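Local coordinates for Endoglucanase(Endo-1,4-beta-glucanase)protein (PDB 6R2J) that probably hydrolyses internal beta-1,4-glycosidic bonds of cellulose as a family 5 glycoside hydrolase, and is captured here with cellobiose bound, at residues P29-N32 and G33-F37; N73-Q76 and I77-L80; H43-Y46 and Y47-G51; A262-A265 and M266-L270; E165-D168 and Q169-I172. All blocks are in the same frame, centred on the assembly; numbering follows the deposited sequence.

Contact 1 of 5, residues P29-N32 and G33-F37; sequences PGKN and GTHYF
Lys31 and His35 meet through both backbone and side chain, and polar bonds carry most of the contact. Lys31 N donates to His35 ND1 over 2.9 Å, at 163° and in the plane of the imidazole, a bond that fixes the rotation of the ring and suggests that ND1 carries no proton. The carbonyl of the same lysine is gripped twice. His35 N approaches it nearly along the C=O axis, at 3.1 Å from Lys31 O, while Thr34 N, 3.2 Å from Lys31 O, comes in from above the carbonyl plane. The second of these bonds closes a type II beta turn over Asn32 and Gly33, in which Gly33, with its positive phi, holds the third position. Gly33 N returns to Tyr36 O at 2.7 Å. The turn lies at the surface, in the long loop between strand 14-18 and helix 41-49 of the TIM barrel.

Packing belongs to Tyr36. Its chi1 of 66° sets CG between backbone N and carbonyl carbon and slides the ring beneath Asn32, whose CA stands over the face, 3.8 Å from the Tyr36 ring centroid, in a CH-pi contact. The Asn32 amide is almost parallel to the ring, only 7° apart. Tyr36 OH is hydrogen-bonded to Gln76 NE2 of helix 74-89, and a water oxygen 2.7 Å from Tyr36 OH bridges it to Gly30 O. With an alanine in place of Tyr36, Asn32 would probably lose this platform and Gln76 NE2 its hydroxyl partner. Nearby, Lys31 bends at chi3 and lays its CE against Thr34 OG1, 3.6 Å away.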
loop_
_atom_site.group_PDB
_atom_site.type_symbol
_atom_site.label_atom_id
_atom_site.label_comp_id
_atom_site.label_asym_id
_atom_site.label_seq_id
_atom_site.Cartn_x
_atom_site.Cartn_y
_atom_site.Cartn_z
ATOM N N PRO A 29 16.877 -4.519 -14.956
ATOM C CA PRO A 29 16.532 -4.793 -13.551
ATOM C C PRO A 29 17.122 -3.731 -12.612
ATOM O O PRO A 29 16.664 -3.554 -11.459
ATOM C CB PRO A 29 17.120 -6.179 -13.296
ATOM C CG PRO A 29 18.145 -6.367 -14.373
ATOM C CD PRO A 29 17.730 -5.554 -15.556
ATOM N N GLY A 30 18.110 -2.998 -13.118
ATOM C CA GLY A 30 18.840 -2.103 -12.251
ATOM C C GLY A 30 19.643 -2.869 -11.207
ATOM O O GLY A 30 19.656 -4.104 -11.158
ATOM N N LYS A 31 20.325 -2.115 -10.339
ATOM C CA LYS A 31 21.116 -2.710 -9.280
ATOM C C LYS A 31 20.635 -2.257 -7.901
ATOM O O LYS A 31 20.413 -1.069 -7.671
ATOM C CB LYS A 31 22.590 -2.331 -9.427
ATOM C CG LYS A 31 23.273 -2.936 -10.627
ATOM C CD LYS A 31 24.727 -2.539 -10.658
ATOM C CE LYS A 31 24.988 -1.055 -10.553
ATOM N NZ LYS A 31 26.461 -0.736 -10.413
ATOM N N ASN A 32 20.466 -3.209 -7.000
ATOM C CA ASN A 32 20.245 -2.863 -5.606
ATOM C C ASN A 32 21.413 -2.033 -5.103
ATOM O O ASN A 32 22.584 -2.343 -5.353
ATOM C CB ASN A 32 20.103 -4.158 -4.800
ATOM C CG ASN A 32 19.854 -3.914 -3.350
ATOM O OD1 ASN A 32 19.363 -2.851 -2.958
ATOM N ND2 ASN A 32 20.152 -4.922 -2.530
ATOM N N GLY A 33 21.086 -0.961 -4.407
ATOM C CA GLY A 33 22.096 -0.077 -3.868
ATOM C C GLY A 33 22.428 1.113 -4.749
ATOM O O GLY A 33 23.131 2.038 -4.297
ATOM N N THR A 34 21.962 1.114 -5.994
ATOM C CA THR A 34 22.216 2.202 -6.920
ATOM C C THR A 34 20.897 2.810 -7.362
ATOM O O THR A 34 20.664 3.992 -7.134
ATOM C CB THR A 34 22.970 1.667 -8.137
ATOM O OG1 THR A 34 24.181 1.045 -7.712
ATOM C CG2 THR A 34 23.266 2.788 -9.100
ATOM N N HIS A 35 20.034 2.007 -7.983
ATOM C CA HIS A 35 18.767 2.436 -8.543
ATOM C C HIS A 35 17.613 2.228 -7.594
ATOM O O HIS A 35 16.661 3.006 -7.612
ATOM C CB HIS A 35 18.510 1.669 -9.839
ATOM C CG HIS A 35 19.663 1.735 -10.788
ATOM N ND1 HIS A 35 20.446 0.640 -11.084
ATOM C CD2 HIS A 35 20.174 2.764 -11.501
ATOM C CE1 HIS A 35 21.392 0.991 -11.936
ATOM N NE2 HIS A 35 21.262 2.282 -12.189
ATOM N N TYR A 36 17.699 1.212 -6.753
ATOM C CA TYR A 36 16.693 0.939 -5.748
ATOM C C TYR A 36 17.421 0.439 -4.510
ATOM O O TYR A 36 18.629 0.199 -4.521
ATOM C CB TYR A 36 15.641 -0.055 -6.250
ATOM C CG TYR A 36 16.177 -1.460 -6.520
ATOM C CD1 TYR A 36 16.265 -2.396 -5.496
ATOM C CD2 TYR A 36 16.609 -1.847 -7.794
ATOM C CE1 TYR A 36 16.738 -3.649 -5.723
ATOM C CE2 TYR A 36 17.086 -3.105 -8.021
ATOM C CZ TYR A 36 17.150 -4.013 -6.980
ATOM O OH TYR A 36 17.614 -5.291 -7.201
ATOM N N PHE A 37 16.673 0.332 -3.422
ATOM C CA PHE A 37 17.245 0.112 -2.106
ATOM C C PHE A 37 16.238 -0.680 -1.288
ATOM O O PHE A 37 15.030 -0.529 -1.435
ATOM C CB PHE A 37 17.513 1.426 -1.335
ATOM C CG PHE A 37 18.068 2.507 -2.180
ATOM C CD1 PHE A 37 19.354 2.408 -2.645
ATOM C CD2 PHE A 37 17.300 3.592 -2.564
ATOM C CE1 PHE A 37 19.884 3.377 -3.462
ATOM C CE2 PHE A 37 17.816 4.537 -3.394
ATOM C CZ PHE A 37 19.111 4.448 -3.821
HETATM O O HOH W 1 18.262 -6.119 -9.681
HETATM O O HOH W 2 24.820 -1.414 -5.950
#

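Contact 2 of 5, residues N73-Q76 and I77-L80; sequences NFDQ and IRLL
Asn73 and Ile77 meet at the first turn of helix 74-89, where the packing is close. Ile77 N donates to Asn73 O at 3.0 Å, and the CG1 branch of the isoleucine lies against the same carbonyl, 3.3 Å from Asn73 O. Asn73 is the N-cap: its OD1 receives Gln76 N over 3.0 Å, in the carbonyl plane and on a lone pair, so an amide at the helix start that has no carbonyl of an earlier turn finds an acceptor. One turn on, Leu80 N donates to Gln76 O at 2.9 Å. Gln76 bends at chi2 (81°) and brings NE2 to 4.1 Å from Leu79 CD1; both ends of its amide are held by loop tyrosines, OE1 by Tyr38 OH and NE2 by Tyr36 OH.

The solvent side is looser. Asp75 and Arg78 run side by side in the same direction, and Arg78 NE forms a salt bridge with Asp75 OD1 at 3.3 Å. The guanidinium is met in its own plane, but the carboxylate is approached on its anti side and 35° out of plane, a less regular pairing than a two-pronged one. Asp75 O sits over one guanidinium face, 3.3 Å from Arg78 NH2, without bonding to it.

The buried flank faces helices 116-130 and 61-64 of the TIM barrel: Ile77 packs on Leu126, Arg129 and Phe130 of helix 116-130, while Leu80 reaches Phe130 and also Val64 of helix 61-64.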
loop_
_atom_site.group_PDB
_atom_site.type_symbol
_atom_site.label_atom_id
_atom_site.label_comp_id
_atom_site.label_asym_id
_atom_site.label_seq_id
_atom_site.Cartn_x
_atom_site.Cartn_y
_atom_site.Cartn_z
ATOM N N ASN A 73 13.802 -14.248 -9.583
ATOM C CA ASN A 73 15.150 -13.869 -9.185
ATOM C C ASN A 73 15.376 -14.215 -7.715
ATOM O O ASN A 73 14.771 -13.600 -6.833
ATOM C CB ASN A 73 15.324 -12.372 -9.393
ATOM C CG ASN A 73 16.743 -11.944 -9.226
ATOM O OD1 ASN A 73 17.148 -11.557 -8.154
ATOM N ND2 ASN A 73 17.502 -11.994 -10.288
ATOM N N PHE A 74 16.300 -15.154 -7.462
ATOM C CA PHE A 74 16.618 -15.639 -6.115
ATOM C C PHE A 74 17.024 -14.506 -5.181
ATOM O O PHE A 74 16.549 -14.424 -4.047
ATOM C CB PHE A 74 17.751 -16.657 -6.272
ATOM C CG PHE A 74 18.164 -17.338 -5.004
ATOM C CD1 PHE A 74 17.457 -18.436 -4.518
ATOM C CD2 PHE A 74 19.275 -16.887 -4.291
ATOM C CE1 PHE A 74 17.843 -19.066 -3.349
ATOM C CE2 PHE A 74 19.656 -17.500 -3.113
ATOM C CZ PHE A 74 18.956 -18.609 -2.656
ATOM N N ASP A 75 17.902 -13.616 -5.628
ATOM C CA ASP A 75 18.362 -12.556 -4.732
ATOM C C ASP A 75 17.235 -11.584 -4.375
ATOM O O ASP A 75 17.229 -11.025 -3.285
ATOM C CB ASP A 75 19.517 -11.773 -5.360
ATOM C CG ASP A 75 20.837 -12.532 -5.367
ATOM O OD1 ASP A 75 21.065 -13.365 -4.465
ATOM O OD2 ASP A 75 21.663 -12.280 -6.283
ATOM N N GLN A 76 16.326 -11.293 -5.314
ATOM C CA GLN A 76 15.234 -10.373 -5.017
ATOM C C GLN A 76 14.284 -11.005 -4.015
ATOM O O GLN A 76 13.864 -10.355 -3.046
ATOM C CB GLN A 76 14.537 -9.965 -6.321
ATOM C CG GLN A 76 13.537 -8.802 -6.178
ATOM C CD GLN A 76 14.160 -7.394 -6.150
ATOM O OE1 GLN A 76 13.490 -6.434 -5.762
ATOM N NE2 GLN A 76 15.441 -7.272 -6.551
ATOM N N ILE A 77 13.999 -12.292 -4.190
ATOM C CA ILE A 77 13.191 -13.007 -3.203
ATOM C C ILE A 77 13.865 -12.965 -1.829
ATOM O O ILE A 77 13.218 -12.704 -0.806
ATOM C CB ILE A 77 12.910 -14.455 -3.659
ATOM C CG1 ILE A 77 12.201 -14.521 -5.015
ATOM C CG2 ILE A 77 12.074 -15.214 -2.613
ATOM C CD1 ILE A 77 10.802 -13.963 -5.009
ATOM N N ARG A 78 15.167 -13.269 -1.782
ATOM C CA ARG A 78 15.953 -13.189 -0.550
ATOM C C ARG A 78 15.850 -11.794 0.064
ATOM O O ARG A 78 15.714 -11.647 1.283
ATOM C CB ARG A 78 17.399 -13.620 -0.889
ATOM C CG ARG A 78 18.443 -13.627 0.250
ATOM C CD ARG A 78 19.947 -13.623 -0.267
ATOM N NE ARG A 78 20.169 -12.678 -1.379
ATOM C CZ ARG A 78 20.160 -11.345 -1.272
ATOM N NH1 ARG A 78 19.983 -10.759 -0.087
ATOM N NH2 ARG A 78 20.355 -10.600 -2.360
ATOM N N LEU A 79 15.837 -10.756 -0.770
ATOM C CA LEU A 79 15.740 -9.396 -0.241
ATOM C C LEU A 79 14.358 -9.132 0.351
ATOM O O LEU A 79 14.232 -8.466 1.385
ATOM C CB LEU A 79 16.036 -8.407 -1.364
ATOM C CG LEU A 79 17.496 -8.197 -1.748
ATOM C CD1 LEU A 79 17.586 -7.551 -3.119
ATOM C CD2 LEU A 79 18.163 -7.352 -0.649
ATOM N N LEU A 80 13.317 -9.658 -0.287
ATOM C CA LEU A 80 11.973 -9.532 0.268
ATOM C C LEU A 80 11.818 -10.368 1.538
ATOM O O LEU A 80 11.163 -9.939 2.495
ATOM C CB LEU A 80 10.966 -9.947 -0.796
ATOM C CG LEU A 80 10.732 -8.984 -1.956
ATOM C CD1 LEU A 80 9.916 -9.626 -3.087
ATOM C CD2 LEU A 80 10.038 -7.782 -1.427
#

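Contact 3 of 5, residues H43-Y46 and Y47-G51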
loop_
_atom_site.group_PDB
_atom_site.type_symbol
_atom_site.label_atom_id
_atom_site.label_comp_id
_atom_site.label_asym_id
_atom_site.label_seq_id
_atom_site.Cartn_x
_atom_site.Cartn_y
_atom_site.Cartn_z
ATOM N N HIS A 43 15.476 0.882 10.164
ATOM C CA HIS A 43 14.179 1.403 9.755
ATOM C C HIS A 43 13.052 0.716 10.514
ATOM O O HIS A 43 12.176 1.376 11.083
ATOM C CB HIS A 43 14.025 1.272 8.235
ATOM C CG HIS A 43 15.101 1.979 7.476
ATOM N ND1 HIS A 43 16.090 1.315 6.786
ATOM C CD2 HIS A 43 15.357 3.298 7.330
ATOM C CE1 HIS A 43 16.890 2.199 6.219
ATOM N NE2 HIS A 43 16.483 3.410 6.559
ATOM N N PHE A 44 13.066 -0.603 10.564
ATOM C CA PHE A 44 11.973 -1.292 11.235
ATOM C C PHE A 44 11.964 -0.987 12.722
ATOM O O PHE A 44 10.891 -0.856 13.319
ATOM C CB PHE A 44 12.099 -2.773 10.978
ATOM C CG PHE A 44 11.970 -3.129 9.524
ATOM C CD1 PHE A 44 10.723 -3.413 8.975
ATOM C CD2 PHE A 44 13.098 -3.150 8.674
ATOM C CE1 PHE A 44 10.610 -3.752 7.652
ATOM C CE2 PHE A 44 12.969 -3.484 7.318
ATOM C CZ PHE A 44 11.735 -3.793 6.819
ATOM N N LYS A 45 13.154 -0.868 13.326
ATOM C CA LYS A 45 13.284 -0.509 14.735
ATOM C C LYS A 45 12.762 0.900 14.997
ATOM O O LYS A 45 12.030 1.132 15.969
ATOM C CB LYS A 45 14.754 -0.613 15.149
ATOM C CG LYS A 45 15.095 -0.328 16.633
ATOM C CD LYS A 45 14.102 -0.910 17.600
ATOM C CE LYS A 45 14.603 -0.835 19.032
ATOM N NZ LYS A 45 15.886 -0.130 19.195
ATOM N N TYR A 46 13.144 1.864 14.159
ATOM C CA TYR A 46 12.634 3.217 14.340
ATOM C C TYR A 46 11.107 3.231 14.344
ATOM O O TYR A 46 10.486 3.789 15.251
ATOM C CB TYR A 46 13.170 4.162 13.265
ATOM C CG TYR A 46 12.543 5.536 13.397
ATOM C CD1 TYR A 46 12.913 6.386 14.412
ATOM C CD2 TYR A 46 11.546 5.957 12.523
ATOM C CE1 TYR A 46 12.300 7.631 14.547
ATOM C CE2 TYR A 46 10.945 7.172 12.633
ATOM C CZ TYR A 46 11.312 8.014 13.646
ATOM O OH TYR A 46 10.696 9.242 13.767
ATOM N N TYR A 47 10.473 2.649 13.329
ATOM C CA TYR A 47 9.017 2.784 13.240
ATOM C C TYR A 47 8.330 1.986 14.330
ATOM O O TYR A 47 7.357 2.447 14.920
ATOM C CB TYR A 47 8.524 2.452 11.833
ATOM C CG TYR A 47 8.989 3.508 10.859
ATOM C CD1 TYR A 47 8.341 4.756 10.767
ATOM C CD2 TYR A 47 10.108 3.294 10.084
ATOM C CE1 TYR A 47 8.792 5.750 9.896
ATOM C CE2 TYR A 47 10.572 4.253 9.209
ATOM C CZ TYR A 47 9.918 5.479 9.094
ATOM O OH TYR A 47 10.404 6.408 8.194
ATOM N N ALA A 48 8.856 0.810 14.661
ATOM C CA ALA A 48 8.367 0.107 15.846
ATOM C C ALA A 48 8.479 0.983 17.088
ATOM O O ALA A 48 7.562 1.028 17.923
ATOM C CB ALA A 48 9.176 -1.171 16.068
ATOM N N ASP A 49 9.606 1.680 17.242
ATOM C CA ASP A 49 9.772 2.519 18.428
ATOM C C ASP A 49 8.704 3.608 18.494
ATOM O O ASP A 49 8.341 4.068 19.581
ATOM C CB ASP A 49 11.174 3.140 18.442
ATOM C CG ASP A 49 12.245 2.174 18.920
ATOM O OD1 ASP A 49 11.923 1.027 19.314
ATOM O OD2 ASP A 49 13.427 2.567 18.894
ATOM N N GLN A 50 8.203 4.037 17.346
ATOM C CA GLN A 50 7.148 5.031 17.261
ATOM C C GLN A 50 5.755 4.431 17.402
ATOM O O GLN A 50 4.771 5.162 17.261
ATOM C CB GLN A 50 7.268 5.765 15.923
ATOM C CG GLN A 50 8.646 6.361 15.651
ATOM C CD GLN A 50 9.030 7.529 16.609
ATOM O OE1 GLN A 50 8.194 8.385 16.953
ATOM N NE2 GLN A 50 10.306 7.569 17.013
ATOM N N GLY A 51 5.643 3.134 17.706
ATOM C CA GLY A 51 4.353 2.495 17.864
ATOM C C GLY A 51 3.705 2.007 16.594
ATOM O O GLY A 51 2.490 1.748 16.588
#
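Tyr46 carries CG opposite its backbone N (chi1 175°), whereas Tyr47 turns CG beside the backbone N and anti to the carbonyl carbon (chi1 -68°); between them these torsions make a T-shaped pair of chain neighbours. The pair lies on helix 41-49, the helix of the beta-alpha-beta unit between strands 14-18 and 54-59 of the TIM barrel, close to where it ends in a Schellman motif. Gly51, with positive phi, is the C-prime residue: its N reaches Ala48 O at 2.9 Å, and the amide of the following residue pairs with Tyr47 O.

Within the T, Tyr46 presents its edge to the face of Tyr47. The centroids of the Tyr46 and Tyr47 rings are 4.9 Å apart and their planes stand at 83°, with Tyr46 CD2 above the middle of the other ring. One face of Tyr46 also receives Gln50, whose CG lies over it in a CH-pi contact, 3.9 Å from the Tyr46 ring centroid. Beyond this the glutamine bends at chi2, and its NE2 comes within 3.2 Å of Tyr46 CE1. Both phenols find partners elsewhere: Tyr46 OH bonds to Asp303 and Tyr47 OH to Glu297, while Met307 of helix 305-311 packs on both side chains.

On the exposed flank, Lys45 runs across Asp49, its CE 3.3 Å from Asp49 OD1. The salt bridge itself is long, 3.7 Å from Lys45 NZ to Asp49 OD2. Buried deeper, the His43 carbonyl that accepts Tyr47 N also meets the edge of the tyrosine ring, with His43 O only 3.0 Å from Tyr47 CD2.

Contact 4 of 5, residues A262-A265 and M266-L270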
loop_
_atom_site.group_PDB
_atom_site.type_symbol
_atom_site.label_atom_id
_atom_site.label_comp_id
_atom_site.label_asym_id
_atom_site.label_seq_id
_atom_site.Cartn_x
_atom_site.Cartn_y
_atom_site.Cartn_z
ATOM N N ALA A 262 -1.990 21.296 4.635
ATOM C CA ALA A 262 -1.891 19.845 4.478
ATOM C C ALA A 262 -1.828 19.135 5.826
ATOM O O ALA A 262 -2.428 18.065 5.994
ATOM C CB ALA A 262 -0.672 19.506 3.622
ATOM N N ALA A 263 -1.126 19.724 6.802
ATOM C CA ALA A 263 -1.069 19.151 8.145
ATOM C C ALA A 263 -2.458 19.014 8.737
ATOM O O ALA A 263 -2.809 17.967 9.297
ATOM C CB ALA A 263 -0.218 20.036 9.046
ATOM N N GLN A 264 -3.255 20.084 8.642
ATOM C CA GLN A 264 -4.603 20.042 9.172
ATOM C C GLN A 264 -5.413 18.951 8.490
ATOM O O GLN A 264 -6.140 18.207 9.156
ATOM C CB GLN A 264 -5.293 21.371 8.965
ATOM C CG GLN A 264 -6.394 21.551 9.973
ATOM C CD GLN A 264 -5.838 21.741 11.370
ATOM O OE1 GLN A 264 -4.820 22.422 11.552
ATOM N NE2 GLN A 264 -6.467 21.097 12.355
ATOM N N ALA A 265 -5.290 18.851 7.158
ATOM C CA ALA A 265 -6.005 17.856 6.371
ATOM C C ALA A 265 -5.634 16.449 6.778
ATOM O O ALA A 265 -6.501 15.569 6.784
ATOM C CB ALA A 265 -5.741 18.102 4.886
ATOM N N MET A 266 -4.365 16.224 7.143
ATOM C CA MET A 266 -3.942 14.902 7.575
ATOM C C MET A 266 -4.536 14.557 8.924
ATOM O O MET A 266 -5.048 13.453 9.107
ATOM C CB MET A 266 -2.433 14.845 7.663
ATOM C CG MET A 266 -1.872 13.532 8.110
ATOM S SD MET A 266 -0.073 13.421 7.879
ATOM C CE MET A 266 0.381 12.020 8.934
ATOM N N ASP A 267 -4.456 15.484 9.880
ATOM C CA ASP A 267 -5.077 15.270 11.185
ATOM C C ASP A 267 -6.559 14.902 11.057
ATOM O O ASP A 267 -7.035 13.944 11.676
ATOM C CB ASP A 267 -4.911 16.544 12.015
ATOM C CG ASP A 267 -4.662 16.239 13.496
ATOM O OD1 ASP A 267 -3.602 15.596 13.817
ATOM O OD2 ASP A 267 -5.518 16.663 14.324
ATOM N N ASN A 268 -7.301 15.638 10.244
ATOM C CA ASN A 268 -8.722 15.338 10.146
ATOM C C ASN A 268 -8.970 14.043 9.386
ATOM O O ASN A 268 -9.932 13.329 9.685
ATOM C CB ASN A 268 -9.425 16.496 9.465
ATOM C CG ASN A 268 -9.411 17.732 10.293
ATOM O OD1 ASN A 268 -9.504 17.660 11.523
ATOM N ND2 ASN A 268 -9.299 18.884 9.635
ATOM N N LEU A 269 -8.142 13.741 8.383
ATOM C CA LEU A 269 -8.280 12.461 7.692
ATOM C C LEU A 269 -8.063 11.289 8.652
ATOM O O LEU A 269 -8.907 10.397 8.756
ATOM C CB LEU A 269 -7.309 12.391 6.517
ATOM C CG LEU A 269 -7.211 11.019 5.874
ATOM C CD1 LEU A 269 -8.493 10.609 5.134
ATOM C CD2 LEU A 269 -5.975 10.962 4.948
ATOM N N LEU A 270 -6.927 11.263 9.349
ATOM C CA LEU A 270 -6.655 10.157 10.262
ATOM C C LEU A 270 -7.749 10.020 11.326
ATOM O O LEU A 270 -8.105 8.899 11.710
ATOM C CB LEU A 270 -5.270 10.326 10.893
ATOM C CG LEU A 270 -4.086 10.076 9.943
ATOM C CD1 LEU A 270 -2.729 10.237 10.688
ATOM C CD2 LEU A 270 -4.112 8.717 9.281
#
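Gln264 and Asn268, one helical turn apart, touch through backbone and side chain on the more exposed flank of helix 260-276. Asn268 N donates to Gln264 O at 3.0 Å. The Asn268 side chain, with CG beside its backbone N (chi1 -67°), folds back over that carbonyl and sets ND2 4.0 Å from Gln264 CG. The two amides cross obliquely, their planes 52° apart. Although ND2 comes within 3.3 Å of Gln264 O, the angle is too poor for a bond.

What positions the asparagine lies a shell further out: its ND2 donates to Pro227 O, in the loop before helix 229-244. Should an alanine replace Asn268, that carbonyl would probably be left without this donor and Gln264 CG without its neighbour. Asp267 leans on Gln264 O with its CB at 3.5 Å, while its OD1 forms a salt bridge with Lys312 and a hydrogen bond with His313. The neighbouring backbone bonds continue the alpha-helical i to i+4 pattern: Met266 N to Ala262 O at 2.9 Å, and Leu269 N to Ala265 O at 2.9 Å.

Helix 260-276 lies between strands 248-252 and 280-285 of the TIM barrel and is seated by its buried face. Met266, extended beyond CG, packs on Leu309 and Met310 of helix 305-311 and on Tyr282 of strand 280-285; Leu270 reaches Ser280 of that strand, and Ala265 meets Phe209.

Contact 5 of 5, residues E165-D168 and Q169-I172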
loop_
_atom_site.group_PDB
_atom_site.type_symbol
_atom_site.label_atom_id
_atom_site.label_comp_id
_atom_site.label_asym_id
_atom_site.label_seq_id
_atom_site.Cartn_x
_atom_site.Cartn_y
_atom_site.Cartn_z
ATOM N N GLU A 165 -4.968 -20.827 -4.552
ATOM C CA GLU A 165 -4.606 -22.211 -4.842
ATOM C C GLU A 165 -3.481 -22.687 -3.930
ATOM O O GLU A 165 -3.329 -23.891 -3.697
ATOM C CB GLU A 165 -4.117 -22.338 -6.288
ATOM C CG GLU A 165 -5.135 -22.109 -7.397
ATOM C CD GLU A 165 -4.444 -22.087 -8.794
ATOM O OE1 GLU A 165 -3.456 -22.831 -8.967
ATOM O OE2 GLU A 165 -4.849 -21.323 -9.707
ATOM N N VAL A 166 -2.668 -21.759 -3.442
ATOM C CA VAL A 166 -1.544 -22.100 -2.587
ATOM C C VAL A 166 -1.658 -21.528 -1.180
ATOM O O VAL A 166 -1.028 -22.078 -0.261
ATOM C CB VAL A 166 -0.185 -21.709 -3.217
ATOM C CG1 VAL A 166 0.010 -22.386 -4.572
ATOM C CG2 VAL A 166 -0.058 -20.213 -3.316
ATOM N N ASP A 167 -2.424 -20.448 -0.963
ATOM C CA ASP A 167 -2.494 -19.777 0.342
ATOM C C ASP A 167 -3.908 -19.255 0.548
ATOM O O ASP A 167 -4.343 -18.297 -0.125
ATOM C CB ASP A 167 -1.425 -18.673 0.460
ATOM C CG ASP A 167 -1.400 -17.987 1.842
ATOM O OD1 ASP A 167 -2.419 -17.986 2.549
ATOM O OD2 ASP A 167 -0.352 -17.411 2.226
ATOM N N ASP A 168 -4.644 -19.874 1.483
ATOM C CA ASP A 168 -5.973 -19.400 1.861
ATOM C C ASP A 168 -6.003 -18.616 3.174
ATOM O O ASP A 168 -7.096 -18.309 3.739
ATOM C CB ASP A 168 -6.898 -20.586 1.933
ATOM C CG ASP A 168 -6.504 -21.528 3.076
ATOM O OD1 ASP A 168 -5.417 -21.290 3.671
ATOM O OD2 ASP A 168 -7.272 -22.464 3.404
ATOM N N GLN A 169 -4.840 -18.176 3.630
ATOM C CA GLN A 169 -4.724 -17.514 4.910
ATOM C C GLN A 169 -4.272 -16.070 4.801
ATOM O O GLN A 169 -4.720 -15.246 5.597
ATOM C CB GLN A 169 -3.787 -18.259 5.878
ATOM C CG GLN A 169 -4.170 -19.661 6.204
ATOM C CD GLN A 169 -5.385 -19.731 7.063
ATOM O OE1 GLN A 169 -5.434 -19.086 8.079
ATOM N NE2 GLN A 169 -6.382 -20.487 6.654
ATOM N N THR A 170 -3.419 -15.741 3.841
ATOM C CA THR A 170 -2.945 -14.374 3.710
ATOM C C THR A 170 -4.055 -13.463 3.192
ATOM O O THR A 170 -4.838 -13.840 2.308
ATOM C CB THR A 170 -1.735 -14.360 2.772
ATOM O OG1 THR A 170 -1.099 -13.077 2.781
ATOM C CG2 THR A 170 -2.140 -14.684 1.358
ATOM N N LEU A 171 -4.126 -12.258 3.777
ATOM C CA LEU A 171 -4.947 -11.186 3.233
ATOM C C LEU A 171 -4.487 -10.807 1.827
ATOM O O LEU A 171 -3.308 -10.886 1.479
ATOM C CB LEU A 171 -4.861 -9.946 4.124
ATOM C CG LEU A 171 -5.387 -10.128 5.546
ATOM C CD1 LEU A 171 -5.230 -8.863 6.336
ATOM C CD2 LEU A 171 -6.826 -10.589 5.529
ATOM N N ILE A 172 -5.443 -10.360 1.022
ATOM C CA ILE A 172 -5.160 -9.825 -0.306
ATOM C C ILE A 172 -5.819 -8.459 -0.400
ATOM O O ILE A 172 -7.003 -8.317 -0.055
ATOM C CB ILE A 172 -5.662 -10.739 -1.444
ATOM C CG1 ILE A 172 -4.926 -12.076 -1.438
ATOM C CG2 ILE A 172 -5.527 -9.984 -2.827
ATOM C CD1 ILE A 172 -5.619 -13.159 -2.281
#
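Asp167 reaches forward to the backbone of Gln169 and Thr170, and hydrogen bonds to a single carboxylate oxygen dominate the contact. Gln169 N meets Asp167 OD1 almost head-on, at 2.7 Å, which closes an Asx turn. Thr170 N shares the acceptor at 2.8 Å from Asp167 OD1, arriving from above the carboxylate plane (36° out of it). With CG anti to the backbone N (chi1 -177°), the carboxylate extends far enough along the chain to receive both amides. Two weak bonds lie nearby: Gln169 NE2 to Asp168 OD1 at 3.2 Å, on the exposed side where these two side chains run alongside each other, and Thr170 OG1 to Leu171 O at 3.4 Å.

Van der Waals contact adds to this. The Thr170 and Asp167 side chains cross at about a right angle, with Thr170 CG2 3.4 Å from Asp167 OD2, so the second carboxylate oxygen meets carbon on this side.

The turn links helix 152-166 to strand 171-175 within a beta-alpha-beta crossover of the TIM barrel. From the helix, Arg164 NH1 bonds to the carbonyls of both Asp167 and Thr170, and Thr170 packs on Leu136 and Tyr139 of the neighbouring strand 136-140.

Asp167 is buried, and its OD1 accepts two nearly straight N-H bonds. Such donors, with the Arg164 guanidinium close to the same turn, would be expected to favour the ionised carboxylate; together with the Arg164 bonds to the two carbonyls, they hold the chain as it passes from helix to strand.

From the N terminus the order is contact 1, contact 3, contact 2, contact 5 and contact 4. Each spans at most nine consecutive residues, so all lie in series and none nests in or crosses another. Contact 1 closes a turn in the loop after strand 14-18; contact 3 brings helix 41-49 to its end before strand 54-59. Contact 2 starts helix 74-89 and touches contact 1 through a probable hydrogen bond between Tyr36 OH and Gln76 NE2 and through packing of Asn32 on Leu79. Contact 5 turns helix 152-166 into strand 171-175, while contact 4 runs within helix 260-276. Contacts 2 and 4 lie on opposite sides of the chain's centre, their centres about 37 Å apart.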